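Local structure of mirolysin (Tannerella forsythia, 6R7V) at the zinc ion site. The protein cleaves proteins as a zinc-dependent metallopeptidase of the pappalysin family, and is seen here as its latent zymogen, promirolysin. Coordinates in Å, arbitrary orientation; residue numbers count along the deposited sequence, not the author numbering.

The zinc ion site. Residues 6, 8, 207, 211, 215, 217, 221, 266-267, 269. With ZN (zinc ion), chain B.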
ATOM      1  N   CYS A   6      -4.383  -3.701   9.976  1.00 20.29           N
ATOM      2  CA  CYS A   6      -4.226  -3.927   8.551  1.00 17.29           C
ATOM      3  C   CYS A   6      -4.750  -5.282   8.182  1.00 21.18           C
ATOM      4  O   CYS A   6      -4.491  -6.246   8.907  1.00 23.53           O
ATOM      5  CB  CYS A   6      -2.755  -3.770   8.175  1.00 16.28           C
ATOM      6  SG  CYS A   6      -2.379  -4.108   6.439  1.00 17.94           S
ATOM      7  N   SER A   8      -3.801  -7.009   5.559  1.00 17.72           N
ATOM      8  CA  SER A   8      -2.893  -7.662   4.627  1.00 16.34           C
ATOM      9  C   SER A   8      -1.697  -8.324   5.285  1.00 20.27           C
ATOM     10  O   SER A   8      -0.576  -8.210   4.807  1.00 19.38           O
ATOM     11  CB  SER A   8      -2.422  -6.675   3.574  1.00 16.78           C
ATOM     12  OG  SER A   8      -3.523  -6.187   2.829  1.00 21.04           O
ATOM     13  N   HIS A 207       1.382   2.728   3.331  1.00 11.92           N
ATOM     14  CA  HIS A 207       1.590   1.349   3.765  1.00 12.01           C
ATOM     15  C   HIS A 207       0.799   0.370   2.856  1.00 13.04           C
ATOM     16  O   HIS A 207       1.357  -0.645   2.410  1.00 14.08           O
ATOM     17  CB  HIS A 207       1.125   1.278   5.223  1.00 13.11           C
ATOM     18  CG  HIS A 207       1.125  -0.080   5.840  1.00 14.02           C
ATOM     19  ND1 HIS A 207       2.080  -0.446   6.771  1.00 14.28           N
ATOM     20  CD2 HIS A 207       0.240  -1.094   5.689  1.00 13.57           C
ATOM     21  CE1 HIS A 207       1.751  -1.668   7.150  1.00 14.15           C
ATOM     22  NE2 HIS A 207       0.660  -2.104   6.501  1.00 13.37           N
ATOM     23  N   HIS A 211       1.907  -2.721   0.087  1.00 12.38           N
ATOM     24  CA  HIS A 211       1.441  -4.118  -0.151  1.00 12.50           C
ATOM     25  C   HIS A 211       0.976  -4.355  -1.596  1.00 13.94           C
ATOM     26  O   HIS A 211       1.257  -5.413  -2.163  1.00 13.92           O
ATOM     27  CB  HIS A 211       0.272  -4.464   0.761  1.00 12.27           C
ATOM     28  CG  HIS A 211       0.564  -4.511   2.239  1.00 13.39           C
ATOM     29  ND1 HIS A 211       1.551  -5.328   2.771  1.00 13.89           N
ATOM     30  CD2 HIS A 211      -0.115  -3.942   3.256  1.00 13.93           C
ATOM     31  CE1 HIS A 211       1.441  -5.222   4.094  1.00 13.86           C
ATOM     32  NE2 HIS A 211       0.448  -4.426   4.427  1.00 14.07           N
ATOM     33  N   LEU A 215       5.099  -5.467  -1.116  1.00 12.57           N
ATOM     34  CA  LEU A 215       5.811  -5.469   0.164  1.00 13.00           C
ATOM     35  C   LEU A 215       5.011  -6.134   1.252  1.00 13.72           C
ATOM     36  O   LEU A 215       3.765  -6.034   1.279  1.00 15.25           O
ATOM     37  CB  LEU A 215       6.144  -4.040   0.615  1.00 12.12           C
ATOM     38  CG  LEU A 215       6.989  -3.211  -0.342  1.00 14.08           C
ATOM     39  CD1 LEU A 215       7.342  -1.884   0.294  1.00 14.40           C
ATOM     40  CD2 LEU A 215       8.257  -3.958  -0.788  1.00 15.19           C
ATOM     41  N   HIS A 217       4.724  -6.869   5.685  1.00 13.90           N
ATOM     42  CA  HIS A 217       5.052  -6.321   6.998  1.00 14.90           C
ATOM     43  C   HIS A 217       6.482  -6.629   7.363  1.00 15.96           C
ATOM     44  O   HIS A 217       6.944  -7.765   7.191  1.00 14.63           O
ATOM     45  CB  HIS A 217       4.120  -6.893   8.036  1.00 14.27           C
ATOM     46  CG  HIS A 217       2.737  -6.374   7.876  1.00 15.09           C
ATOM     47  ND1 HIS A 217       1.652  -7.135   8.215  1.00 15.96           N
ATOM     48  CD2 HIS A 217       2.307  -5.188   7.390  1.00 14.90           C
ATOM     49  CE1 HIS A 217       0.588  -6.392   7.957  1.00 15.21           C
ATOM     50  NE2 HIS A 217       0.924  -5.225   7.420  1.00 14.98           N
ATOM     51  N   ASP A 221       5.117 -11.118   9.917  1.00 17.44           N
ATOM     52  CA  ASP A 221       3.802 -11.650  10.252  1.00 17.76           C
ATOM     53  C   ASP A 221       3.931 -13.005  10.930  1.00 21.14           C
ATOM     54  O   ASP A 221       3.276 -13.964  10.535  1.00 21.67           O
ATOM     55  CB  ASP A 221       2.954 -11.766   8.958  1.00 18.62           C
ATOM     56  CG  ASP A 221       2.522 -10.416   8.422  1.00 17.46           C
ATOM     57  OD1 ASP A 221       2.007  -9.617   9.210  1.00 19.12           O
ATOM     58  OD2 ASP A 221       2.717 -10.166   7.205  1.00 18.70           O
ATOM     59  N   TYR A 266       7.702   2.371   6.562  1.00 13.37           N
ATOM     60  CA  TYR A 266       6.254   2.425   6.329  1.00 13.45           C
ATOM     61  C   TYR A 266       5.552   1.088   6.486  1.00 13.80           C
ATOM     62  O   TYR A 266       4.323   1.081   6.689  1.00 13.77           O
ATOM     63  CB  TYR A 266       5.966   2.940   4.909  1.00 14.41           C
ATOM     64  CG  TYR A 266       6.516   4.333   4.638  1.00 12.79           C
ATOM     65  CD1 TYR A 266       6.161   5.412   5.433  1.00 14.93           C
ATOM     66  CD2 TYR A 266       7.418   4.560   3.605  1.00 11.85           C
ATOM     67  CE1 TYR A 266       6.713   6.675   5.234  1.00 13.08           C
ATOM     68  CE2 TYR A 266       7.943   5.833   3.369  1.00 11.83           C
ATOM     69  CZ  TYR A 266       7.598   6.876   4.196  1.00 13.30           C
ATOM     70  OH  TYR A 266       8.128   8.121   3.980  1.00 16.30           O
ATOM     71  N   MET A 267       6.279  -0.032   6.397  1.00 13.37           N
ATOM     72  CA  MET A 267       5.668  -1.346   6.492  1.00 12.80           C
ATOM     73  C   MET A 267       5.630  -1.888   7.922  1.00 15.43           C
ATOM     74  O   MET A 267       5.355  -3.068   8.116  1.00 16.41           O
ATOM     75  CB  MET A 267       6.378  -2.333   5.556  1.00 13.87           C
ATOM     76  CG  MET A 267       6.316  -1.887   4.073  1.00 13.53           C
ATOM     77  SD  MET A 267       4.693  -1.282   3.471  1.00 13.90           S
ATOM     78  CE  MET A 267       3.684  -2.782   3.671  1.00 13.60           C
ATOM     79  N   TYR A 269       3.831  -0.952  11.994  1.00 17.71           N
ATOM     80  CA  TYR A 269       2.508  -0.562  12.493  1.00 17.36           C
ATOM     81  C   TYR A 269       2.562   0.699  13.338  1.00 20.49           C
ATOM     82  O   TYR A 269       1.632   0.982  14.095  1.00 21.61           O
ATOM     83  CB  TYR A 269       1.861  -1.692  13.315  1.00 19.08           C
ATOM     84  CG  TYR A 269       1.116  -2.764  12.551  1.00 18.22           C
ATOM     85  CD1 TYR A 269       0.936  -2.674  11.168  1.00 19.48           C
ATOM     86  CD2 TYR A 269       0.538  -3.840  13.217  1.00 19.39           C
ATOM     87  CE1 TYR A 269       0.180  -3.621  10.478  1.00 19.80           C
ATOM     88  CE2 TYR A 269      -0.200  -4.802  12.536  1.00 19.93           C
ATOM     89  CZ  TYR A 269      -0.389  -4.681  11.169  1.00 22.58           C
ATOM     90  OH  TYR A 269      -1.083  -5.656  10.496  1.00 22.70           O
TER
HETATM   91 ZN    ZN B 403      -0.174  -3.935   6.308  0.74 16.41          ZN
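A partly occupied zinc ion sits in the catalytic site of a metzincin zymogen, in a near-tetrahedral shell of three histidines and one cysteine. His207 and His211, one turn apart on helix 203-212, and His217 from the following loop belong to the extended metzincin zinc-binding motif. Each presents ring NE2 to ZN at 2.0 Å, leaving ND1 to be held from behind. Imidazole suits this place because its two nitrogens can bind metal and protein at once.

The second shell fixes the rotation of each ring. His207 ND1 donates in its ring plane to the backbone carbonyl Tyr266 O at 2.7 Å. His211 ND1 reaches Leu215 O at 2.8 Å, but approaches from above the carbonyl plane (27° out of it). His217 ND1 meets the syn lone pair of carboxylate Asp221 OD1 at 2.7 Å, nearly straight (169° at H) and flat with the imidazole; if ionised, as expected, the carboxylate may make His217 a stronger donor to zinc.

Packing is tightest around His211. The flexible thioether of Met267, the Met-turn methionine, sends its methyl CE 3.3 Å above one face, towards the rim, while Ser8 CB lies over the opposite face. The same methyl spans to the centre of one His207 face, making an apolar floor without binding the metal.

On the cysteine side the contacts are looser. Loop residue Cys6 extends its side chain with SG anti to the backbone N (chi1 177°), bringing the soft sulfur to ZN at 2.2 Å. Backbone Ser8 N donates to Cys6 SG at a long 3.3 Å, which could stabilise thiolate charge. To one side, ring carbon CE1 of Tyr269 stands 4.2 Å from ZN and does not coordinate.

This is the cysteine switch: Cys6 occupies a coordination position needed for catalysis and keeps promirolysin latent, while the three histidines appear already arranged as they would be in the active peptidase.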